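Local structure of cAMP factor (Mobiluncus curtisii, 6JLC) at residues R74-I78 and R113-I117. The protein is a CAMP factor, a probable secreted pore-forming toxin thought to lyse red blood cells in the co-haemolytic CAMP reaction. Numbering follows the deposited sequence.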
ATOM      1  N   ARG A  74     -11.476  -8.727 -16.113  1.00 26.43           N
ATOM      2  CA  ARG A  74     -11.143  -7.448 -15.481  1.00 25.25           C
ATOM      3  C   ARG A  74     -11.270  -7.542 -13.964  1.00 26.23           C
ATOM      4  O   ARG A  74     -10.445  -6.989 -13.224  1.00 24.66           O
ATOM      5  CB  ARG A  74     -12.030  -6.316 -16.016  1.00 23.91           C
ATOM      6  CG  ARG A  74     -11.773  -5.917 -17.479  1.00 26.55           C
ATOM      7  CD  ARG A  74     -12.440  -4.570 -17.861  1.00 30.38           C
ATOM      8  NE  ARG A  74     -12.682  -4.405 -19.316  1.00 31.68           N
ATOM      9  CZ  ARG A  74     -11.877  -3.772 -20.161  1.00 35.50           C
ATOM     10  NH1 ARG A  74     -10.737  -3.246 -19.744  1.00 38.42           N
ATOM     11  NH2 ARG A  74     -12.199  -3.672 -21.443  1.00 47.14           N
ATOM     12  N   THR A  75     -12.311  -8.239 -13.487  1.00 23.17           N
ATOM     13  CA  THR A  75     -12.508  -8.427 -12.051  1.00 22.52           C
ATOM     14  C   THR A  75     -11.324  -9.162 -11.439  1.00 24.99           C
ATOM     15  O   THR A  75     -10.758  -8.723 -10.432  1.00 24.35           O
ATOM     16  CB  THR A  75     -13.811  -9.195 -11.797  1.00 25.91           C
ATOM     17  OG1 THR A  75     -14.928  -8.399 -12.224  1.00 25.55           O
ATOM     18  CG2 THR A  75     -13.968  -9.532 -10.327  1.00 27.17           C
ATOM     19  N   HIS A  76     -10.938 -10.294 -12.037  1.00 24.00           N
ATOM     20  CA  HIS A  76      -9.798 -11.044 -11.521  1.00 26.56           C
ATOM     21  C   HIS A  76      -8.527 -10.207 -11.522  1.00 22.33           C
ATOM     22  O   HIS A  76      -7.706 -10.327 -10.607  1.00 23.15           O
ATOM     23  CB  HIS A  76      -9.593 -12.329 -12.320  1.00 26.08           C
ATOM     24  CG  HIS A  76     -10.756 -13.263 -12.222  1.00 32.79           C
ATOM     25  ND1 HIS A  76     -11.234 -13.983 -13.299  1.00 36.94           N
ATOM     26  CD2 HIS A  76     -11.576 -13.554 -11.185  1.00 32.30           C
ATOM     27  CE1 HIS A  76     -12.274 -14.701 -12.917  1.00 38.82           C
ATOM     28  NE2 HIS A  76     -12.509 -14.452 -11.639  1.00 37.20           N
ATOM     29  N   LEU A  77      -8.343  -9.350 -12.532  1.00 23.34           N
ATOM     30  CA  LEU A  77      -7.112  -8.559 -12.581  1.00 19.61           C
ATOM     31  C   LEU A  77      -7.088  -7.486 -11.487  1.00 24.51           C
ATOM     32  O   LEU A  77      -6.050  -7.264 -10.849  1.00 23.73           O
ATOM     33  CB  LEU A  77      -6.931  -7.939 -13.969  1.00 22.35           C
ATOM     34  CG  LEU A  77      -5.658  -7.102 -14.201  1.00 24.24           C
ATOM     35  CD1 LEU A  77      -4.378  -7.854 -13.822  1.00 22.70           C
ATOM     36  CD2 LEU A  77      -5.590  -6.697 -15.680  1.00 25.68           C
ATOM     37  N   ILE A  78      -8.217  -6.813 -11.245  1.00 22.34           N
ATOM     38  CA  ILE A  78      -8.248  -5.854 -10.143  1.00 22.64           C
ATOM     39  C   ILE A  78      -7.946  -6.550  -8.823  1.00 24.93           C
ATOM     40  O   ILE A  78      -7.165  -6.044  -8.006  1.00 24.27           O
ATOM     41  CB  ILE A  78      -9.595  -5.107 -10.113  1.00 19.86           C
ATOM     42  CG1 ILE A  78      -9.664  -4.185 -11.337  1.00 24.68           C
ATOM     43  CG2 ILE A  78      -9.712  -4.275  -8.839  1.00 25.26           C
ATOM     44  CD1 ILE A  78     -10.839  -3.252 -11.372  1.00 33.75           C
ATOM     45  N   ARG A 113      -3.833  -1.714 -18.675  1.00 23.30           N
ATOM     46  CA  ARG A 113      -4.592  -2.704 -19.439  1.00 25.69           C
ATOM     47  C   ARG A 113      -6.022  -2.828 -18.926  1.00 26.96           C
ATOM     48  O   ARG A 113      -6.970  -2.866 -19.715  1.00 25.14           O
ATOM     49  CB  ARG A 113      -3.890  -4.065 -19.398  1.00 26.86           C
ATOM     50  CG  ARG A 113      -4.398  -5.069 -20.441  1.00 30.89           C
ATOM     51  CD  ARG A 113      -4.176  -4.554 -21.859  1.00 27.96           C
ATOM     52  NE  ARG A 113      -2.767  -4.695 -22.242  1.00 31.50           N
ATOM     53  CZ  ARG A 113      -2.226  -4.230 -23.370  1.00 38.59           C
ATOM     54  NH1 ARG A 113      -2.966  -3.577 -24.263  1.00 32.23           N
ATOM     55  NH2 ARG A 113      -0.924  -4.418 -23.602  1.00 38.73           N
ATOM     56  N   VAL A 114      -6.210  -2.908 -17.603  1.00 24.25           N
ATOM     57  CA  VAL A 114      -7.571  -3.131 -17.114  1.00 24.81           C
ATOM     58  C   VAL A 114      -8.479  -1.942 -17.429  1.00 26.22           C
ATOM     59  O   VAL A 114      -9.703  -2.107 -17.539  1.00 25.47           O
ATOM     60  CB  VAL A 114      -7.545  -3.481 -15.611  1.00 25.25           C
ATOM     61  CG1 VAL A 114      -7.433  -2.234 -14.760  1.00 23.33           C
ATOM     62  CG2 VAL A 114      -8.784  -4.311 -15.226  1.00 26.29           C
ATOM     63  N   ALA A 115      -7.913  -0.749 -17.612  1.00 21.43           N
ATOM     64  CA  ALA A 115      -8.686   0.430 -17.978  1.00 25.49           C
ATOM     65  C   ALA A 115      -8.846   0.591 -19.485  1.00 29.06           C
ATOM     66  O   ALA A 115      -9.594   1.474 -19.925  1.00 28.68           O
ATOM     67  CB  ALA A 115      -8.028   1.688 -17.417  1.00 25.01           C
ATOM     68  N   ASN A 116      -8.177  -0.239 -20.274  1.00 26.59           N
ATOM     69  CA  ASN A 116      -8.087  -0.044 -21.719  1.00 22.56           C
ATOM     70  C   ASN A 116      -9.365  -0.561 -22.384  1.00 26.13           C
ATOM     71  O   ASN A 116      -9.713  -1.735 -22.225  1.00 25.28           O
ATOM     72  CB  ASN A 116      -6.843  -0.774 -22.240  1.00 24.89           C
ATOM     73  CG  ASN A 116      -6.476  -0.389 -23.665  1.00 29.73           C
ATOM     74  OD1 ASN A 116      -7.333  -0.353 -24.548  1.00 26.68           O
ATOM     75  ND2 ASN A 116      -5.192  -0.109 -23.898  1.00 34.25           N
ATOM     76  N   ILE A 117     -10.070   0.305 -23.118  1.00 26.25           N
ATOM     77  CA  ILE A 117     -11.302  -0.118 -23.777  1.00 23.27           C
ATOM     78  C   ILE A 117     -11.066  -1.179 -24.850  1.00 27.33           C
ATOM     79  O   ILE A 117     -12.022  -1.832 -25.279  1.00 30.95           O
ATOM     80  CB  ILE A 117     -12.054   1.092 -24.367  1.00 23.91           C
ATOM     81  CG1 ILE A 117     -11.111   1.899 -25.268  1.00 34.87           C
ATOM     82  CG2 ILE A 117     -12.649   1.931 -23.231  1.00 28.63           C
ATOM     83  CD1 ILE A 117     -11.729   2.345 -26.541  1.00 33.74           C
TER
HETATM   84  O   HOH W   1     -14.724  -2.899 -23.383  0.50 60.96           O
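R74, on helix 68-91, reaches across to helix 97-114 and, through its guanidinium group, binds the V114 carbonyl and, in the loop that follows, that of N116. R74 NH1 donates to V114 O at 2.7 Å, approaching from above the carbonyl plane with a bent N-H...O angle of 133°, and more straightly, at 154°, to N116 O. R74 NH2 joins it on N116 O at 3.2 Å; the two nitrogens grip this one oxygen end-on, in the guanidinium plane and from the same face of the carbonyl plane. A water links R74 NH2 weakly to I117 O. The extended chain from CG to NE carries the charged end this far. The N116 side chain is occupied separately, OD1 accepting a hydrogen bond from G118 N.

Alongside the aliphatic part of R74, V114 packs against three side chains. V114 CG2 lies 3.9 Å from R74 CB and 4.0 Å from I78 CG1, and V114 CB meets L77 CD2 at 3.8 Å. L77 also touches L124 and I128 of helix 121-139.

The contact thus joins two helices of this CAMP-factor fragment through apolar packing and a cation whose charge probably complements the carbonyls gathered where the chain leaves helix 97-114.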